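Local coordinates for protein SusD homolog (Bacteroides thetaiotaomicron, PDB 3EHM) that probably binds mucin O-glycans as a SusD-type outer-membrane lipoprotein, serving glycan utilization by this human gut symbiont, at residues N104-I109 and A120-A125; A125-N130 and S172-L177. One frame throughout, in Å; residues are numbered along the deposited sequence.

Interaction 1: N104-I109 and A120-A125; sequences NEIYEI and AILEIA
Tyr107 and Leu122 mark the register here, their CA atoms 6.6 Å apart where two helical segments run almost antiparallel. The axes of 104-109 and 120-125 come within 9.9 Å of each other, with a signed crossing angle of -154°. What fills the gap is entirely apolar. Leu122 reaches across with one methyl: with CG anti to the backbone N (chi1 174°), its CD1 is carried over to the neighbouring helix and settles 4.1 Å from Tyr107 CA. The same methyl lies at the edge of the tyrosine ring, near the ring plane, with Leu122 CD1 4.2 Å from Tyr107 CD1, so the ring offers its rim to the leucine; the ring itself stacks with that of Trp103, one turn earlier. Deeper in, the branch methyl of Ile106 does the touching, CG2 standing 4.1 Å from Ala125 CB. The small alanine presents just one methyl, and Ile106 CG2 also skirts Leu122 CD1 at 4.5 Å. Further round helix 116-140, Ile121 and Ile124 pack against Tyr25 and Phe29 of helix 23-36. Helices 85-110 and 116-140, joined by a short connection, thus form an antiparallel helical hairpin, the kind of unit that tetratricopeptide-repeat proteins stack in series.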
ATOM      1  N   ASN A 104     -18.783   3.860  13.048  1.00 15.78           N
ATOM      2  CA  ASN A 104     -20.109   4.451  13.122  1.00 17.49           C
ATOM      3  C   ASN A 104     -20.673   4.453  14.537  1.00 16.85           C
ATOM      4  O   ASN A 104     -21.351   5.402  14.934  1.00 16.23           O
ATOM      5  CB  ASN A 104     -21.065   3.722  12.178  1.00 18.41           C
ATOM      6  CG  ASN A 104     -22.396   4.438  12.028  1.00 21.31           C
ATOM      7  OD1 ASN A 104     -22.443   5.641  11.764  1.00 21.22           O
ATOM      8  ND2 ASN A 104     -23.485   3.696  12.184  1.00 22.79           N
ATOM      9  N   GLU A 105     -20.398   3.396  15.298  1.00 17.47           N
ATOM     10  CA  GLU A 105     -20.889   3.326  16.673  1.00 18.68           C
ATOM     11  C   GLU A 105     -20.152   4.342  17.544  1.00 17.92           C
ATOM     12  O   GLU A 105     -20.752   4.978  18.408  1.00 18.63           O
ATOM     13  CB  GLU A 105     -20.704   1.920  17.245  1.00 18.86           C
ATOM     14  CG  GLU A 105     -21.335   0.833  16.398  1.00 23.36           C
ATOM     15  CD  GLU A 105     -21.379  -0.510  17.103  1.00 26.58           C
ATOM     16  OE1 GLU A 105     -20.462  -0.796  17.907  1.00 26.37           O
ATOM     17  OE2 GLU A 105     -22.327  -1.282  16.842  1.00 27.51           O
ATOM     18  N   ILE A 106     -18.850   4.492  17.310  1.00 16.99           N
ATOM     19  CA  ILE A 106     -18.046   5.447  18.066  1.00 16.44           C
ATOM     20  C   ILE A 106     -18.557   6.850  17.758  1.00 16.44           C
ATOM     21  O   ILE A 106     -18.728   7.674  18.655  1.00 15.69           O
ATOM     22  CB  ILE A 106     -16.546   5.356  17.677  1.00 17.40           C
ATOM     23  CG1 ILE A 106     -15.964   4.030  18.169  1.00 17.49           C
ATOM     24  CG2 ILE A 106     -15.767   6.533  18.271  1.00 16.54           C
ATOM     25  CD1 ILE A 106     -14.491   3.851  17.844  1.00 19.82           C
ATOM     26  N   TYR A 107     -18.806   7.108  16.479  1.00 17.34           N
ATOM     27  CA  TYR A 107     -19.307   8.400  16.027  1.00 17.79           C
ATOM     28  C   TYR A 107     -20.630   8.728  16.714  1.00 18.60           C
ATOM     29  O   TYR A 107     -20.806   9.811  17.271  1.00 18.57           O
ATOM     30  CB  TYR A 107     -19.506   8.377  14.507  1.00 18.63           C
ATOM     31  CG  TYR A 107     -20.071   9.655  13.927  1.00 20.39           C
ATOM     32  CD1 TYR A 107     -19.366  10.853  14.011  1.00 22.44           C
ATOM     33  CD2 TYR A 107     -21.307   9.663  13.280  1.00 22.33           C
ATOM     34  CE1 TYR A 107     -19.874  12.028  13.464  1.00 24.83           C
ATOM     35  CE2 TYR A 107     -21.824  10.833  12.729  1.00 25.13           C
ATOM     36  CZ  TYR A 107     -21.102  12.010  12.824  1.00 26.10           C
ATOM     37  OH  TYR A 107     -21.604  13.167  12.272  1.00 29.55           O
ATOM     38  N   GLU A 108     -21.560   7.783  16.670  1.00 19.60           N
ATOM     39  CA  GLU A 108     -22.866   7.981  17.278  1.00 20.89           C
ATOM     40  C   GLU A 108     -22.749   8.324  18.761  1.00 21.16           C
ATOM     41  O   GLU A 108     -23.473   9.182  19.268  1.00 21.28           O
ATOM     42  CB  GLU A 108     -23.720   6.721  17.090  1.00 22.64           C
ATOM     43  CG  GLU A 108     -25.055   6.763  17.815  1.00 28.66           C
ATOM     44  CD  GLU A 108     -26.004   5.662  17.371  1.00 30.24           C
ATOM     45  OE1 GLU A 108     -27.110   5.569  17.945  1.00 32.63           O
ATOM     46  OE2 GLU A 108     -25.647   4.894  16.449  1.00 32.71           O
ATOM     47  N   ILE A 109     -21.820   7.669  19.448  1.00 21.54           N
ATOM     48  CA  ILE A 109     -21.627   7.886  20.878  1.00 21.18           C
ATOM     49  C   ILE A 109     -20.909   9.181  21.252  1.00 21.19           C
ATOM     50  O   ILE A 109     -21.244   9.817  22.249  1.00 20.39           O
ATOM     51  CB  ILE A 109     -20.838   6.716  21.508  1.00 20.65           C
ATOM     52  CG1 ILE A 109     -21.585   5.399  21.291  1.00 21.80           C
ATOM     53  CG2 ILE A 109     -20.639   6.963  22.997  1.00 21.65           C
ATOM     54  CD1 ILE A 109     -20.785   4.165  21.699  1.00 22.80           C
ATOM     55  N   ALA A 120     -11.423  14.035  21.534  1.00 18.13           N
ATOM     56  CA  ALA A 120     -10.109  13.537  21.140  1.00 18.07           C
ATOM     57  C   ALA A 120     -10.207  12.088  20.679  1.00 18.15           C
ATOM     58  O   ALA A 120      -9.562  11.687  19.706  1.00 16.23           O
ATOM     59  CB  ALA A 120      -9.137  13.648  22.312  1.00 16.78           C
ATOM     60  N   ILE A 121     -11.006  11.300  21.392  1.00 17.84           N
ATOM     61  CA  ILE A 121     -11.195   9.901  21.037  1.00 16.75           C
ATOM     62  C   ILE A 121     -11.784   9.815  19.637  1.00 15.96           C
ATOM     63  O   ILE A 121     -11.310   9.042  18.807  1.00 14.56           O
ATOM     64  CB  ILE A 121     -12.142   9.198  22.030  1.00 17.89           C
ATOM     65  CG1 ILE A 121     -11.398   8.929  23.341  1.00 19.34           C
ATOM     66  CG2 ILE A 121     -12.676   7.908  21.424  1.00 18.68           C
ATOM     67  CD1 ILE A 121     -12.240   8.246  24.397  1.00 21.63           C
ATOM     68  N   LEU A 122     -12.813  10.617  19.377  1.00 15.60           N
ATOM     69  CA  LEU A 122     -13.457  10.621  18.070  1.00 16.90           C
ATOM     70  C   LEU A 122     -12.482  11.023  16.969  1.00 16.55           C
ATOM     71  O   LEU A 122     -12.463  10.406  15.903  1.00 15.64           O
ATOM     72  CB  LEU A 122     -14.668  11.567  18.065  1.00 17.63           C
ATOM     73  CG  LEU A 122     -15.359  11.781  16.709  1.00 18.53           C
ATOM     74  CD1 LEU A 122     -15.814  10.452  16.138  1.00 18.33           C
ATOM     75  CD2 LEU A 122     -16.546  12.711  16.876  1.00 20.42           C
ATOM     76  N   GLU A 123     -11.667  12.047  17.216  1.00 16.35           N
ATOM     77  CA  GLU A 123     -10.712  12.484  16.201  1.00 17.08           C
ATOM     78  C   GLU A 123      -9.640  11.428  15.940  1.00 16.11           C
ATOM     79  O   GLU A 123      -9.172  11.280  14.814  1.00 16.58           O
ATOM     80  CB  GLU A 123     -10.065  13.817  16.591  1.00 19.07           C
ATOM     81  CG  GLU A 123     -11.023  15.013  16.569  1.00 21.73           C
ATOM     82  CD  GLU A 123     -11.904  15.059  15.323  1.00 24.96           C
ATOM     83  OE1 GLU A 123     -11.408  14.780  14.209  1.00 23.99           O
ATOM     84  OE2 GLU A 123     -13.102  15.385  15.460  1.00 27.20           O
ATOM     85  N   ILE A 124      -9.246  10.694  16.975  1.00 13.98           N
ATOM     86  CA  ILE A 124      -8.252   9.640  16.795  1.00 14.04           C
ATOM     87  C   ILE A 124      -8.919   8.547  15.956  1.00 14.91           C
ATOM     88  O   ILE A 124      -8.313   7.981  15.047  1.00 15.88           O
ATOM     89  CB  ILE A 124      -7.783   9.071  18.159  1.00 15.75           C
ATOM     90  CG1 ILE A 124      -6.912  10.115  18.866  1.00 16.14           C
ATOM     91  CG2 ILE A 124      -7.006   7.758  17.958  1.00 14.51           C
ATOM     92  CD1 ILE A 124      -6.525   9.745  20.278  1.00 15.71           C
ATOM     93  N   ALA A 125     -10.181   8.273  16.259  1.00 13.89           N
ATOM     94  CA  ALA A 125     -10.938   7.273  15.513  1.00 15.15           C
ATOM     95  C   ALA A 125     -11.075   7.734  14.059  1.00 14.11           C
ATOM     96  O   ALA A 125     -11.034   6.923  13.134  1.00 14.55           O
ATOM     97  CB  ALA A 125     -12.312   7.084  16.140  1.00 13.32           C
TER

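Interaction 2: A125-N130 and S172-L177; sequences ANIVRN and SKSVEL
Ser174 is the one residue of 172-177 that makes close contact with 125-130, and it does so by setting its short side chain against neighbouring Asn126 and Ile127. Ser174 CA lies 7.3 Å from Ile127 CA, the shortest CA separation between the two segments. Ser174 CB is 4.1 Å from CG1 of Ile127. That methylene faces the serine because CG1 leans beside the isoleucine's own backbone N (chi1 -65°), bringing the end of the side chain nearer than its CB direction would suggest. Ser174 OG reaches both neighbours, standing 4.0 Å from Asn126 CB and 4.1 Å from Ile127 CG1, van der Waals touches in each case. The polar ends are satisfied elsewhere: the serine hydroxyl is hydrogen-bonded to Glu123, whose OE1 also receives Asn126 ND2, while Asn126 OD1 takes the indole N-H of Trp103.

Away from this small patch the fit slackens. Asn130 points its CB at the other helix but stays 5.3 Å from it, and Lys173 and Glu176 lie on the exposed side of their helix. Asn130 is instead occupied within its own helix. Arg129 NH2 donates to Asn130 OD1 at 3.1 Å, meeting a lone pair in the carbonyl plane, with the oxygen 2° from the guanidinium plane; NE adds a weak second bond to the same oxygen, and Tyr145 OH is a further partner. These bonds should fix the rotation of the guanidinium, which also makes a cation-pi contact with Trp103. Within the two segments, then, the helices meet through carbon and a hydroxyl without direct polar bonding. The polar link between them runs through Glu123 OE1, whose N-H and O-H partners would be expected to help stabilise a negative charge on the carboxylate in these buried surroundings.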
ATOM      1  N   ALA A 125     -10.181   8.273  16.259  1.00 13.89           N
ATOM      2  CA  ALA A 125     -10.938   7.273  15.513  1.00 15.15           C
ATOM      3  C   ALA A 125     -11.075   7.734  14.059  1.00 14.11           C
ATOM      4  O   ALA A 125     -11.034   6.923  13.134  1.00 14.55           O
ATOM      5  CB  ALA A 125     -12.312   7.084  16.140  1.00 13.32           C
ATOM      6  N   ASN A 126     -11.228   9.041  13.862  1.00 13.04           N
ATOM      7  CA  ASN A 126     -11.353   9.594  12.518  1.00 14.14           C
ATOM      8  C   ASN A 126     -10.060   9.394  11.716  1.00 12.21           C
ATOM      9  O   ASN A 126     -10.101   9.128  10.518  1.00 11.20           O
ATOM     10  CB  ASN A 126     -11.712  11.089  12.577  1.00 13.34           C
ATOM     11  CG  ASN A 126     -13.177  11.330  12.930  1.00 17.44           C
ATOM     12  OD1 ASN A 126     -14.019  10.447  12.768  1.00 17.48           O
ATOM     13  ND2 ASN A 126     -13.487  12.539  13.393  1.00 16.49           N
ATOM     14  N   ILE A 127      -8.914   9.525  12.373  1.00 12.69           N
ATOM     15  CA  ILE A 127      -7.637   9.334  11.689  1.00 12.53           C
ATOM     16  C   ILE A 127      -7.515   7.876  11.241  1.00 12.68           C
ATOM     17  O   ILE A 127      -7.169   7.596  10.093  1.00 10.78           O
ATOM     18  CB  ILE A 127      -6.446   9.681  12.608  1.00 14.78           C
ATOM     19  CG1 ILE A 127      -6.468  11.177  12.940  1.00 12.01           C
ATOM     20  CG2 ILE A 127      -5.126   9.290  11.928  1.00 14.07           C
ATOM     21  CD1 ILE A 127      -5.432  11.592  13.977  1.00 13.11           C
ATOM     22  N   VAL A 128      -7.805   6.949  12.149  1.00 12.60           N
ATOM     23  CA  VAL A 128      -7.738   5.528  11.819  1.00 12.58           C
ATOM     24  C   VAL A 128      -8.705   5.213  10.678  1.00 13.18           C
ATOM     25  O   VAL A 128      -8.372   4.466   9.761  1.00 11.83           O
ATOM     26  CB  VAL A 128      -8.081   4.650  13.040  1.00 13.02           C
ATOM     27  CG1 VAL A 128      -8.131   3.187  12.640  1.00 12.31           C
ATOM     28  CG2 VAL A 128      -7.038   4.854  14.124  1.00 13.10           C
ATOM     29  N   ARG A 129      -9.902   5.790  10.731  1.00 13.79           N
ATOM     30  CA  ARG A 129     -10.890   5.561   9.682  1.00 14.16           C
ATOM     31  C   ARG A 129     -10.368   6.068   8.338  1.00 14.52           C
ATOM     32  O   ARG A 129     -10.485   5.390   7.313  1.00 14.12           O
ATOM     33  CB  ARG A 129     -12.196   6.287  10.004  1.00 15.10           C
ATOM     34  CG  ARG A 129     -13.312   5.983   9.013  1.00 16.40           C
ATOM     35  CD  ARG A 129     -14.415   7.025   9.061  1.00 18.94           C
ATOM     36  NE  ARG A 129     -13.988   8.291   8.469  1.00 21.21           N
ATOM     37  CZ  ARG A 129     -14.802   9.309   8.216  1.00 22.77           C
ATOM     38  NH1 ARG A 129     -16.092   9.214   8.506  1.00 23.20           N
ATOM     39  NH2 ARG A 129     -14.333  10.415   7.655  1.00 23.21           N
ATOM     40  N   ASN A 130      -9.786   7.261   8.348  1.00 15.23           N
ATOM     41  CA  ASN A 130      -9.271   7.860   7.127  1.00 16.25           C
ATOM     42  C   ASN A 130      -8.071   7.137   6.527  1.00 14.37           C
ATOM     43  O   ASN A 130      -7.910   7.123   5.312  1.00 13.38           O
ATOM     44  CB  ASN A 130      -8.958   9.341   7.357  1.00 18.67           C
ATOM     45  CG  ASN A 130     -10.211  10.150   7.669  1.00 21.56           C
ATOM     46  OD1 ASN A 130     -11.302   9.818   7.204  1.00 22.37           O
ATOM     47  ND2 ASN A 130     -10.059  11.213   8.448  1.00 21.78           N
ATOM     48  N   SER A 172      -7.035  18.033   8.898  1.00 16.85           N
ATOM     49  CA  SER A 172      -6.631  19.286   9.531  1.00 18.01           C
ATOM     50  C   SER A 172      -7.483  19.539  10.770  1.00 17.59           C
ATOM     51  O   SER A 172      -6.999  20.077  11.766  1.00 18.35           O
ATOM     52  CB  SER A 172      -6.782  20.458   8.561  1.00 18.41           C
ATOM     53  OG  SER A 172      -5.914  20.307   7.458  1.00 24.88           O
ATOM     54  N   LYS A 173      -8.755  19.154  10.708  1.00 18.44           N
ATOM     55  CA  LYS A 173      -9.642  19.335  11.848  1.00 19.27           C
ATOM     56  C   LYS A 173      -9.176  18.470  13.015  1.00 18.56           C
ATOM     57  O   LYS A 173      -9.140  18.923  14.159  1.00 18.62           O
ATOM     58  CB  LYS A 173     -11.079  18.968  11.485  1.00 21.11           C
ATOM     59  CG  LYS A 173     -12.048  19.140  12.647  1.00 26.35           C
ATOM     60  CD  LYS A 173     -13.465  18.738  12.273  1.00 28.39           C
ATOM     61  CE  LYS A 173     -14.394  18.869  13.475  1.00 31.27           C
ATOM     62  NZ  LYS A 173     -15.791  18.454  13.148  1.00 33.45           N
ATOM     63  N   SER A 174      -8.823  17.222  12.725  1.00 18.45           N
ATOM     64  CA  SER A 174      -8.343  16.310  13.758  1.00 16.89           C
ATOM     65  C   SER A 174      -7.077  16.866  14.410  1.00 16.71           C
ATOM     66  O   SER A 174      -6.950  16.878  15.634  1.00 17.07           O
ATOM     67  CB  SER A 174      -8.041  14.930  13.160  1.00 18.36           C
ATOM     68  OG  SER A 174      -9.228  14.262  12.764  1.00 18.71           O
ATOM     69  N   VAL A 175      -6.143  17.323  13.583  1.00 17.05           N
ATOM     70  CA  VAL A 175      -4.884  17.877  14.066  1.00 16.21           C
ATOM     71  C   VAL A 175      -5.112  19.109  14.946  1.00 16.89           C
ATOM     72  O   VAL A 175      -4.535  19.231  16.026  1.00 15.91           O
ATOM     73  CB  VAL A 175      -3.970  18.251  12.880  1.00 18.02           C
ATOM     74  CG1 VAL A 175      -2.746  19.014  13.373  1.00 16.09           C
ATOM     75  CG2 VAL A 175      -3.544  16.980  12.144  1.00 18.18           C
ATOM     76  N   GLU A 176      -5.959  20.019  14.483  1.00 17.53           N
ATOM     77  CA  GLU A 176      -6.250  21.222  15.246  1.00 21.06           C
ATOM     78  C   GLU A 176      -6.727  20.897  16.660  1.00 20.21           C
ATOM     79  O   GLU A 176      -6.308  21.525  17.631  1.00 21.39           O
ATOM     80  CB  GLU A 176      -7.320  22.060  14.539  1.00 23.54           C
ATOM     81  CG  GLU A 176      -8.185  22.845  15.516  1.00 30.79           C
ATOM     82  CD  GLU A 176      -8.641  24.182  14.975  1.00 35.88           C
ATOM     83  OE1 GLU A 176      -8.045  24.661  13.983  1.00 37.58           O
ATOM     84  OE2 GLU A 176      -9.585  24.766  15.556  1.00 39.57           O
ATOM     85  N   LEU A 177      -7.605  19.910  16.774  1.00 19.82           N
ATOM     86  CA  LEU A 177      -8.133  19.540  18.076  1.00 19.38           C
ATOM     87  C   LEU A 177      -7.126  18.783  18.925  1.00 19.03           C
ATOM     88  O   LEU A 177      -6.920  19.115  20.089  1.00 18.54           O
ATOM     89  CB  LEU A 177      -9.406  18.709  17.914  1.00 20.54           C
ATOM     90  CG  LEU A 177     -10.120  18.336  19.218  1.00 22.52           C
ATOM     91  CD1 LEU A 177     -11.623  18.330  18.996  1.00 25.41           C
ATOM     92  CD2 LEU A 177      -9.639  16.989  19.712  1.00 22.11           C
TER

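Helix 116-140 is common to both interactions: it meets helix 85-110 in interaction 1 and helix 160-178 in interaction 2, with Ala125 belonging to both segments. Their centres are 10 Å apart. Interaction 1 is the larger, burying 178 Å² against 101 Å², yet it is only partly buried, whereas interaction 2 lies nearer the centre of the chain and is buried. The first is a purely hydrocarbon seam between helices consecutive in the chain; the second joins more distant helices through a small, partly polar patch. Glu123 of 120-125 bridges the two contacts, its carboxylate serving interaction 2 while Leu177 of 172-177 packs against its CG.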